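Local coordinates for protein activator of (r)-2-hydroxyglutaryl-coa dehydratase (Acidaminococcus fermentans, PDB 1HUX) that activates (R)-2-hydroxyglutaryl-CoA dehydratase by ATP-dependent electron transfer, working as a homodimer that carries one [4Fe-4S] cluster, at residues 7-12 with 63-68; 15-20 with 43-48; 29-34 with 242-247. All blocks are in the same frame, centred on the assembly; numbering follows the deposited sequence.

Followed from the N terminus, strands 4-10, 14-21 and 25-33 meander through one half of the actin fold before helix 40-52 returns the chain to strand 61-65. Interaction 1 closes this loop by pairing 7-12 with 63-68 in the sheet. Interaction 2 is nested within it and lays helix residues 43-48 on strand 15-20. Interaction 3 spans far more chain, bringing 242-247 back to 29-34, and so crosses both of the others. Helices 40-52 and 245-257 pack on opposite faces of the sheet, with Cys17 facing the first and Ile18 the second. All three contacts reach the bound ADP, through Ser12, Lys16 and Gln243.

Interaction 1. Residues 7-12 with 63-68; sequences GIDVGS and LATGYG. With ADP (adenosine-5'-diphosphate), chain D.
Gly66 passes Val10 O with backbone angles (phi 115°) that call for glycine, and a side chain there would run into Val10 O and the Asp9 carboxylate. The setting is an actin-fold sheet, in which the central strand 4-10 pairs with its parallel neighbour 61-65 and runs into the phosphate-binding loop. The ladder is regular up to this point: Ile8 N bonds to Leu63 O, Thr65 N to Ile8 O, and Val10 N to Thr65 O at 2.7 Å. Beyond Gly66 the 63-68 segment leaves the strand, and past the ladder Gly68 N bonds back to Val10 O at 3.2 Å. Both Val10 methyls lie against the Gly68 carbonyl, and the side chain also meets Leu72. An alanine here, lacking both methyls, would probably leave a gap beside the Gly68 carbonyl. On the face carrying Asp9, Thr65 CG2 sits 3.8 Å from Asp9 OD2, while Thr65 OG1 bonds to Met80 O. Past the strand, Ser12 CB rests 4.0 Å from Tyr67 CD2. Ser12 OG, set between its backbone N and carbonyl carbon (chi1 59°), donates to the beta-phosphate oxygen O3B of ADP at 2.7 Å.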
loop_
_atom_site.group_PDB
_atom_site.type_symbol
_atom_site.label_atom_id
_atom_site.label_comp_id
_atom_site.label_asym_id
_atom_site.label_seq_id
_atom_site.Cartn_x
_atom_site.Cartn_y
_atom_site.Cartn_z
ATOM N N GLY A 7 -26.066 5.848 21.469
ATOM C CA GLY A 7 -25.118 6.174 20.418
ATOM C C GLY A 7 -24.540 4.866 19.892
ATOM O O GLY A 7 -24.074 4.025 20.675
ATOM N N ILE A 8 -24.583 4.687 18.573
ATOM C CA ILE A 8 -24.075 3.474 17.944
ATOM C C ILE A 8 -23.089 3.800 16.826
ATOM O O ILE A 8 -23.453 4.382 15.796
ATOM C CB ILE A 8 -25.216 2.619 17.339
ATOM C CG1 ILE A 8 -26.312 2.405 18.374
ATOM C CG2 ILE A 8 -24.683 1.255 16.899
ATOM C CD1 ILE A 8 -27.566 1.780 17.790
ATOM N N ASP A 9 -21.838 3.404 17.046
ATOM C CA ASP A 9 -20.762 3.613 16.079
ATOM C C ASP A 9 -20.402 2.284 15.427
ATOM O O ASP A 9 -19.634 1.509 15.987
ATOM C CB ASP A 9 -19.532 4.172 16.802
ATOM C CG ASP A 9 -18.412 4.545 15.849
ATOM O OD1 ASP A 9 -17.295 4.836 16.334
ATOM O OD2 ASP A 9 -18.655 4.558 14.615
ATOM N N VAL A 10 -20.951 2.002 14.258
ATOM C CA VAL A 10 -20.640 0.730 13.610
ATOM C C VAL A 10 -19.475 0.866 12.628
ATOM O O VAL A 10 -19.650 1.299 11.490
ATOM C CB VAL A 10 -21.921 0.113 12.901
ATOM C CG1 VAL A 10 -22.904 1.216 12.532
ATOM C CG2 VAL A 10 -21.536 -0.668 11.634
ATOM N N GLY A 11 -18.279 0.503 13.080
ATOM C CA GLY A 11 -17.108 0.597 12.222
ATOM C C GLY A 11 -16.884 -0.623 11.347
ATOM O O GLY A 11 -17.721 -1.529 11.307
ATOM N N SER A 12 -15.760 -0.651 10.636
ATOM C CA SER A 12 -15.432 -1.778 9.757
ATOM C C SER A 12 -14.824 -2.945 10.554
ATOM O O SER A 12 -14.889 -4.105 10.145
ATOM C CB SER A 12 -14.448 -1.319 8.680
ATOM O OG SER A 12 -13.261 -0.820 9.279
ATOM N N LEU A 63 -29.160 7.149 17.710
ATOM C CA LEU A 63 -28.410 7.699 16.607
ATOM C C LEU A 63 -27.246 6.796 16.243
ATOM O O LEU A 63 -26.412 6.471 17.086
ATOM C CB LEU A 63 -27.900 9.086 16.993
ATOM C CG LEU A 63 -28.083 10.144 15.909
ATOM C CD1 LEU A 63 -27.882 11.511 16.557
ATOM C CD2 LEU A 63 -27.118 9.903 14.742
ATOM N N ALA A 64 -27.192 6.403 14.978
ATOM C CA ALA A 64 -26.134 5.536 14.496
ATOM C C ALA A 64 -25.152 6.273 13.600
ATOM O O ALA A 64 -25.530 7.175 12.857
ATOM C CB ALA A 64 -26.732 4.360 13.741
ATOM N N THR A 65 -23.887 5.863 13.671
ATOM C CA THR A 65 -22.816 6.453 12.876
ATOM C C THR A 65 -21.795 5.371 12.538
ATOM O O THR A 65 -21.859 4.262 13.066
ATOM C CB THR A 65 -22.101 7.578 13.665
ATOM O OG1 THR A 65 -21.032 8.120 12.879
ATOM C CG2 THR A 65 -21.544 7.036 14.982
ATOM N N GLY A 66 -20.854 5.692 11.661
ATOM C CA GLY A 66 -19.826 4.729 11.313
ATOM C C GLY A 66 -19.874 4.285 9.872
ATOM O O GLY A 66 -20.681 4.791 9.090
ATOM N N TYR A 67 -19.011 3.334 9.525
ATOM C CA TYR A 67 -18.947 2.803 8.167
ATOM C C TYR A 67 -20.262 2.173 7.709
ATOM O O TYR A 67 -20.736 2.455 6.604
ATOM C CB TYR A 67 -17.834 1.763 8.068
ATOM C CG TYR A 67 -17.683 1.178 6.685
ATOM C CD1 TYR A 67 -17.582 2.006 5.571
ATOM C CD2 TYR A 67 -17.628 -0.203 6.488
ATOM C CE1 TYR A 67 -17.430 1.473 4.290
ATOM C CE2 TYR A 67 -17.474 -0.749 5.210
ATOM C CZ TYR A 67 -17.375 0.092 4.117
ATOM O OH TYR A 67 -17.229 -0.448 2.859
ATOM N N GLY A 68 -20.815 1.299 8.553
ATOM C CA GLY A 68 -22.067 0.633 8.251
ATOM C C GLY A 68 -23.174 1.231 9.090
ATOM O O GLY A 68 -24.032 0.516 9.591
HETATM P PB ADP D . -13.458 0.992 13.014
HETATM O O1B ADP D . -12.955 2.356 12.632
HETATM O O2B ADP D . -14.760 0.992 13.872
HETATM O O3B ADP D . -13.517 0.011 11.857
HETATM P PA ADP D . -11.951 0.869 15.396
HETATM O O1A ADP D . -12.790 0.220 16.464
HETATM O O2A ADP D . -11.729 2.313 15.474
HETATM O O3A ADP D . -12.495 0.414 13.968
HETATM O "O5'" ADP D . -10.606 0.083 15.289
HETATM C "C5'" ADP D . -9.748 0.142 16.299
HETATM C "C4'" ADP D . -8.385 -0.323 15.947
HETATM O "O4'" ADP D . -7.586 -0.399 17.166
HETATM C "C3'" ADP D . -8.179 -1.751 15.206
HETATM O "O3'" ADP D . -7.062 -1.717 14.283
HETATM C "C2'" ADP D . -7.991 -2.618 16.435
HETATM O "O2'" ADP D . -7.264 -3.881 16.281
HETATM C "C1'" ADP D . -7.205 -1.678 17.340
HETATM N N9 ADP D . -7.068 -2.078 18.760
HETATM C C8 ADP D . -8.068 -2.502 19.536
HETATM N N7 ADP D . -7.691 -2.774 20.714
HETATM C C5 ADP D . -6.326 -2.514 20.716
HETATM C C6 ADP D . -5.293 -2.585 21.712
HETATM N N6 ADP D . -5.526 -3.002 22.989
HETATM N N1 ADP D . -4.028 -2.222 21.349
HETATM C C2 ADP D . -3.793 -1.820 20.090
HETATM N N3 ADP D . -4.695 -1.714 19.094
HETATM C C4 ADP D . -5.945 -2.079 19.480
#

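Interaction 2. Residues 15-20 with 43-48; sequences SKCIIL and RSISEV. With ADP (adenosine-5'-diphosphate), chain D.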
loop_
_atom_site.group_PDB
_atom_site.type_symbol
_atom_site.label_atom_id
_atom_site.label_comp_id
_atom_site.label_asym_id
_atom_site.label_seq_id
_atom_site.Cartn_x
_atom_site.Cartn_y
_atom_site.Cartn_z
ATOM N N SER A 15 -18.104 -2.675 16.407
ATOM C CA SER A 15 -19.296 -1.870 16.586
ATOM C C SER A 15 -19.293 -1.481 18.056
ATOM O O SER A 15 -19.286 -2.354 18.936
ATOM C CB SER A 15 -20.535 -2.696 16.241
ATOM O OG SER A 15 -21.664 -1.874 16.080
ATOM N N LYS A 16 -19.252 -0.175 18.321
ATOM C CA LYS A 16 -19.240 0.330 19.698
ATOM C C LYS A 16 -20.583 0.977 20.003
ATOM O O LYS A 16 -21.251 1.509 19.101
ATOM C CB LYS A 16 -18.116 1.361 19.909
ATOM C CG LYS A 16 -16.665 0.812 19.966
ATOM C CD LYS A 16 -16.177 0.316 18.615
ATOM C CE LYS A 16 -16.237 1.390 17.540
ATOM N NZ LYS A 16 -15.882 0.827 16.202
ATOM N N CYS A 17 -20.976 0.921 21.274
ATOM C CA CYS A 17 -22.238 1.485 21.714
ATOM C C CYS A 17 -22.101 2.258 22.995
ATOM O O CYS A 17 -21.333 1.894 23.898
ATOM C CB CYS A 17 -23.277 0.393 21.932
ATOM S SG CYS A 17 -24.110 -0.191 20.448
ATOM N N ILE A 18 -22.879 3.331 23.071
ATOM C CA ILE A 18 -22.906 4.171 24.251
ATOM C C ILE A 18 -24.340 4.569 24.605
ATOM O O ILE A 18 -25.173 4.806 23.722
ATOM C CB ILE A 18 -22.057 5.451 24.044
ATOM C CG1 ILE A 18 -20.569 5.102 24.141
ATOM C CG2 ILE A 18 -22.423 6.511 25.101
ATOM C CD1 ILE A 18 -20.126 4.692 25.545
ATOM N N ILE A 19 -24.617 4.618 25.907
ATOM C CA ILE A 19 -25.923 5.031 26.417
ATOM C C ILE A 19 -25.659 6.032 27.528
ATOM O O ILE A 19 -24.928 5.733 28.485
ATOM C CB ILE A 19 -26.717 3.847 27.046
ATOM C CG1 ILE A 19 -27.124 2.838 25.976
ATOM C CG2 ILE A 19 -27.978 4.357 27.721
ATOM C CD1 ILE A 19 -27.800 1.587 26.568
ATOM N N LEU A 20 -26.229 7.224 27.407
ATOM C CA LEU A 20 -26.046 8.209 28.467
ATOM C C LEU A 20 -27.348 8.843 28.950
ATOM O O LEU A 20 -28.348 8.957 28.207
ATOM C CB LEU A 20 -25.028 9.292 28.064
ATOM C CG LEU A 20 -24.893 9.769 26.619
ATOM C CD1 LEU A 20 -26.238 10.216 26.078
ATOM C CD2 LEU A 20 -23.891 10.898 26.584
ATOM N N ARG A 43 -25.611 -7.181 17.878
ATOM C CA ARG A 43 -25.165 -7.725 19.152
ATOM C C ARG A 43 -24.729 -6.698 20.155
ATOM O O ARG A 43 -25.039 -6.811 21.342
ATOM C CB ARG A 43 -23.999 -8.664 18.963
ATOM C CG ARG A 43 -24.464 -10.070 18.636
ATOM C CD ARG A 43 -23.580 -11.058 19.393
ATOM N NE ARG A 43 -22.173 -10.926 18.997
ATOM C CZ ARG A 43 -21.668 -11.271 17.809
ATOM N NH1 ARG A 43 -22.483 -11.777 16.880
ATOM N NH2 ARG A 43 -20.343 -11.141 17.586
ATOM N N SER A 44 -23.965 -5.720 19.678
ATOM C CA SER A 44 -23.454 -4.673 20.554
ATOM C C SER A 44 -24.590 -3.878 21.195
ATOM O O SER A 44 -24.481 -3.448 22.349
ATOM C CB SER A 44 -22.519 -3.734 19.782
ATOM O OG SER A 44 -23.213 -3.029 18.773
ATOM N N ILE A 45 -25.680 -3.698 20.451
ATOM C CA ILE A 45 -26.827 -2.959 20.975
ATOM C C ILE A 45 -27.423 -3.714 22.165
ATOM O O ILE A 45 -27.730 -3.127 23.210
ATOM C CB ILE A 45 -27.910 -2.767 19.899
ATOM C CG1 ILE A 45 -27.328 -1.971 18.720
ATOM C CG2 ILE A 45 -29.104 -2.050 20.507
ATOM C CD1 ILE A 45 -28.250 -1.829 17.534
ATOM N N SER A 46 -27.573 -5.023 21.995
ATOM C CA SER A 46 -28.093 -5.883 23.049
ATOM C C SER A 46 -27.134 -5.783 24.234
ATOM O O SER A 46 -27.546 -5.585 25.381
ATOM C CB SER A 46 -28.139 -7.321 22.550
ATOM O OG SER A 46 -28.573 -7.361 21.197
ATOM N N GLU A 47 -25.843 -5.920 23.935
ATOM C CA GLU A 47 -24.799 -5.834 24.944
ATOM C C GLU A 47 -24.977 -4.608 25.847
ATOM O O GLU A 47 -24.946 -4.729 27.075
ATOM C CB GLU A 47 -23.428 -5.753 24.273
ATOM C CG GLU A 47 -23.069 -6.939 23.402
ATOM C CD GLU A 47 -22.659 -8.151 24.203
ATOM O OE1 GLU A 47 -22.183 -9.131 23.586
ATOM O OE2 GLU A 47 -22.812 -8.123 25.443
ATOM N N VAL A 48 -25.149 -3.432 25.240
ATOM C CA VAL A 48 -25.299 -2.210 26.031
ATOM C C VAL A 48 -26.554 -2.260 26.864
ATOM O O VAL A 48 -26.509 -2.143 28.099
ATOM C CB VAL A 48 -25.381 -0.926 25.159
ATOM C CG1 VAL A 48 -24.135 -0.057 25.389
ATOM C CG2 VAL A 48 -25.554 -1.291 23.705
HETATM P PB ADP D . -13.458 0.992 13.014
HETATM O O1B ADP D . -12.955 2.356 12.632
HETATM O O2B ADP D . -14.760 0.992 13.872
HETATM O O3B ADP D . -13.517 0.011 11.857
HETATM P PA ADP D . -11.951 0.869 15.396
HETATM O O1A ADP D . -12.790 0.220 16.464
HETATM O O2A ADP D . -11.729 2.313 15.474
HETATM O O3A ADP D . -12.495 0.414 13.968
HETATM O "O5'" ADP D . -10.606 0.083 15.289
HETATM C "C5'" ADP D . -9.748 0.142 16.299
HETATM C "C4'" ADP D . -8.385 -0.323 15.947
HETATM O "O4'" ADP D . -7.586 -0.399 17.166
HETATM C "C3'" ADP D . -8.179 -1.751 15.206
HETATM O "O3'" ADP D . -7.062 -1.717 14.283
HETATM C "C2'" ADP D . -7.991 -2.618 16.435
HETATM O "O2'" ADP D . -7.264 -3.881 16.281
HETATM C "C1'" ADP D . -7.205 -1.678 17.340
HETATM N N9 ADP D . -7.068 -2.078 18.760
HETATM C C8 ADP D . -8.068 -2.502 19.536
HETATM N N7 ADP D . -7.691 -2.774 20.714
HETATM C C5 ADP D . -6.326 -2.514 20.716
HETATM C C6 ADP D . -5.293 -2.585 21.712
HETATM N N6 ADP D . -5.526 -3.002 22.989
HETATM N N1 ADP D . -4.028 -2.222 21.349
HETATM C C2 ADP D . -3.793 -1.820 20.090
HETATM N N3 ADP D . -4.695 -1.714 19.094
HETATM C C4 ADP D . -5.945 -2.079 19.480
#
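Cys17 and Ile19 of strand 15-20 meet Val48 of helix 43-48 in the close-packed part of this contact, an example of a helix laid on a sheet. The two axes pass 7.8 Å apart, and their directions differ by 31°, so the helix follows the strand closely enough to be met by every second strand residue. Val48 CG1 lies 3.6 Å from Cys17 CB, and Val48 CB is 3.8 Å from Ile19 CD1; the exact place of the other methyl, CG2, is doubtful. The Cys17 sulfur is turned anti to its own carbonyl carbon (chi1 -81°), which directs SG toward Ser44 and Ile45, 4.1 Å from Ile45 CG1. Ile45 also reaches Ile8 on the neighbouring strand, so the apolar layer continues along this face of the sheet.

Toward the start of the helix the fit is looser and more polar. Ser15 OG gives a weak hydrogen bond to Ser44 OG at 3.3 Å, whereas the stronger partner of the Ser44 hydroxyl is Pro41 O, one turn back in the same helix. Ser30 OG, from the next strand, bonds to Ser44 O. The outer side of the helix, with Arg43 and Ser46, faces solvent. Lys16 leaves the strand on the face turned from the helix. Its chain is bent at chi2 and chi3, and NZ beyond the bends hydrogen-bonds to ADP O1A at 3.2 Å and to Ala14 O, lying close also to O2B of the beta-phosphate. The chemistry is therefore divided between the two faces of one strand: within this contact, apolar packing and one weak hydrogen bond join helix and strand, while the lysine charge on the other face would probably help to offset the negative charge of the phosphates.

Interaction 3. Residues 29-34 with 242-247; sequences KSLVAV and AQYNGA. With ADP (adenosine-5'-diphosphate), chain D.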
loop_
_atom_site.group_PDB
_atom_site.type_symbol
_atom_site.label_atom_id
_atom_site.label_comp_id
_atom_site.label_asym_id
_atom_site.label_seq_id
_atom_site.Cartn_x
_atom_site.Cartn_y
_atom_site.Cartn_z
ATOM N N LYS A 29 -21.592 1.052 28.017
ATOM C CA LYS A 29 -20.995 1.000 26.683
ATOM C C LYS A 29 -20.763 -0.444 26.309
ATOM O O LYS A 29 -20.794 -1.320 27.165
ATOM C CB LYS A 29 -19.649 1.725 26.664
ATOM C CG LYS A 29 -18.613 1.152 27.623
ATOM C CD LYS A 29 -17.227 1.564 27.205
ATOM C CE LYS A 29 -16.200 1.140 28.213
ATOM N NZ LYS A 29 -16.414 1.931 29.455
ATOM N N SER A 30 -20.521 -0.691 25.032
ATOM C CA SER A 30 -20.260 -2.046 24.596
ATOM C C SER A 30 -19.419 -2.041 23.314
ATOM O O SER A 30 -19.316 -1.018 22.624
ATOM C CB SER A 30 -21.588 -2.793 24.399
ATOM O OG SER A 30 -22.191 -2.513 23.146
ATOM N N LEU A 31 -18.813 -3.185 23.007
ATOM C CA LEU A 31 -17.972 -3.316 21.828
ATOM C C LEU A 31 -18.029 -4.749 21.320
ATOM O O LEU A 31 -17.759 -5.685 22.067
ATOM C CB LEU A 31 -16.536 -2.934 22.199
ATOM C CG LEU A 31 -15.398 -3.101 21.190
ATOM C CD1 LEU A 31 -15.790 -2.698 19.783
ATOM C CD2 LEU A 31 -14.267 -2.259 21.669
ATOM N N VAL A 32 -18.367 -4.912 20.049
ATOM C CA VAL A 32 -18.482 -6.234 19.459
ATOM C C VAL A 32 -17.805 -6.308 18.100
ATOM O O VAL A 32 -18.082 -5.489 17.217
ATOM C CB VAL A 32 -19.969 -6.625 19.284
ATOM C CG1 VAL A 32 -20.083 -7.928 18.472
ATOM C CG2 VAL A 32 -20.628 -6.764 20.642
ATOM N N ALA A 33 -16.947 -7.311 17.917
ATOM C CA ALA A 33 -16.236 -7.450 16.654
ATOM C C ALA A 33 -17.203 -7.541 15.490
ATOM O O ALA A 33 -18.344 -7.951 15.634
ATOM C CB ALA A 33 -15.313 -8.652 16.686
ATOM N N VAL A 34 -16.765 -7.076 14.341
ATOM C CA VAL A 34 -17.629 -7.096 13.199
ATOM C C VAL A 34 -17.141 -8.153 12.255
ATOM O O VAL A 34 -16.100 -7.998 11.628
ATOM C CB VAL A 34 -17.637 -5.722 12.508
ATOM C CG1 VAL A 34 -18.385 -5.812 11.182
ATOM C CG2 VAL A 34 -18.275 -4.671 13.449
ATOM N N ALA A 242 -11.470 6.241 24.553
ATOM C CA ALA A 242 -10.938 6.550 23.238
ATOM C C ALA A 242 -11.673 5.880 22.083
ATOM O O ALA A 242 -12.142 6.559 21.169
ATOM C CB ALA A 242 -9.464 6.197 23.193
ATOM N N GLN A 243 -11.791 4.555 22.129
ATOM C CA GLN A 243 -12.442 3.805 21.050
ATOM C C GLN A 243 -13.965 3.929 21.017
ATOM O O GLN A 243 -14.613 3.528 20.041
ATOM C CB GLN A 243 -12.038 2.330 21.145
ATOM C CG GLN A 243 -12.575 1.451 20.027
ATOM C CD GLN A 243 -12.008 0.042 20.083
ATOM O OE1 GLN A 243 -11.551 -0.424 21.147
ATOM N NE2 GLN A 243 -12.045 -0.652 18.947
ATOM N N TYR A 244 -14.530 4.493 22.079
ATOM C CA TYR A 244 -15.972 4.662 22.177
ATOM C C TYR A 244 -16.373 6.093 21.865
ATOM O O TYR A 244 -17.518 6.499 22.097
ATOM C CB TYR A 244 -16.452 4.323 23.586
ATOM C CG TYR A 244 -16.192 2.895 24.002
ATOM C CD1 TYR A 244 -15.098 2.568 24.804
ATOM C CD2 TYR A 244 -17.035 1.866 23.589
ATOM C CE1 TYR A 244 -14.847 1.250 25.183
ATOM C CE2 TYR A 244 -16.796 0.548 23.964
ATOM C CZ TYR A 244 -15.698 0.247 24.758
ATOM O OH TYR A 244 -15.430 -1.060 25.104
ATOM N N ASN A 245 -15.433 6.865 21.338
ATOM C CA ASN A 245 -15.696 8.262 21.025
ATOM C C ASN A 245 -16.775 8.423 19.965
ATOM O O ASN A 245 -17.703 9.200 20.127
ATOM C CB ASN A 245 -14.411 8.940 20.555
ATOM C CG ASN A 245 -14.518 10.453 20.566
ATOM O OD1 ASN A 245 -13.548 11.171 20.301
ATOM N ND2 ASN A 245 -15.705 10.948 20.877
ATOM N N GLY A 246 -16.654 7.687 18.875
ATOM C CA GLY A 246 -17.642 7.816 17.819
ATOM C C GLY A 246 -19.047 7.558 18.331
ATOM O O GLY A 246 -20.005 8.226 17.935
ATOM N N ALA A 247 -19.164 6.575 19.220
ATOM C CA ALA A 247 -20.453 6.215 19.775
ATOM C C ALA A 247 -20.885 7.327 20.715
ATOM O O ALA A 247 -22.017 7.817 20.635
ATOM C CB ALA A 247 -20.348 4.881 20.525
HETATM P PB ADP D . -13.458 0.992 13.014
HETATM O O1B ADP D . -12.955 2.356 12.632
HETATM O O2B ADP D . -14.760 0.992 13.872
HETATM O O3B ADP D . -13.517 0.011 11.857
HETATM P PA ADP D . -11.951 0.869 15.396
HETATM O O1A ADP D . -12.790 0.220 16.464
HETATM O O2A ADP D . -11.729 2.313 15.474
HETATM O O3A ADP D . -12.495 0.414 13.968
HETATM O "O5'" ADP D . -10.606 0.083 15.289
HETATM C "C5'" ADP D . -9.748 0.142 16.299
HETATM C "C4'" ADP D . -8.385 -0.323 15.947
HETATM O "O4'" ADP D . -7.586 -0.399 17.166
HETATM C "C3'" ADP D . -8.179 -1.751 15.206
HETATM O "O3'" ADP D . -7.062 -1.717 14.283
HETATM C "C2'" ADP D . -7.991 -2.618 16.435
HETATM O "O2'" ADP D . -7.264 -3.881 16.281
HETATM C "C1'" ADP D . -7.205 -1.678 17.340
HETATM N N9 ADP D . -7.068 -2.078 18.760
HETATM C C8 ADP D . -8.068 -2.502 19.536
HETATM N N7 ADP D . -7.691 -2.774 20.714
HETATM C C5 ADP D . -6.326 -2.514 20.716
HETATM C C6 ADP D . -5.293 -2.585 21.712
HETATM N N6 ADP D . -5.526 -3.002 22.989
HETATM N N1 ADP D . -4.028 -2.222 21.349
HETATM C C2 ADP D . -3.793 -1.820 20.090
HETATM N N3 ADP D . -4.695 -1.714 19.094
HETATM C C4 ADP D . -5.945 -2.079 19.480
#
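Gln243 belongs to the nucleotide pocket of this ATPase, and Leu31 of strand 25-33 packs against its amide, just before helix 245-257 begins. Leu31 CD2 lies 3.6 Å from Gln243 CD, the two side chains crossing at about a right angle. Gln243 CG is anti to the backbone N (chi1 -176°), and the chain stays extended beyond it, which carries the amide out to the alpha-phosphate. There NE2 donates to ADP O1A at 2.7 Å, in a nearly straight bond of 165°. At the other end of the amide, OE1 accepts a weak hydrogen bond from Gln220 NE2.

Tyr244, at the N-cap position of the helix, fills the rest of the contact. The alkyl chain of Lys29 crosses one face of its ring, though the exact height of CD above it is doubtful, and Lys29 NZ, 5.1 Å from the ring centroid, adds at most a weak cation-pi attraction. Ser30 O comes to the ring edge near its plane, 3.3 Å from Tyr244 CE2, while Leu31 CB stands 3.6 Å from Tyr244 OH. The strand thus meets the ring mainly through apolar contact, whereas Gln243, next to Tyr244 in the chain, meets the ligand through a neutral amide; with Leu31 against it, a firm bond at NE2 and a weak one at OE1, that amide is probably held in one orientation.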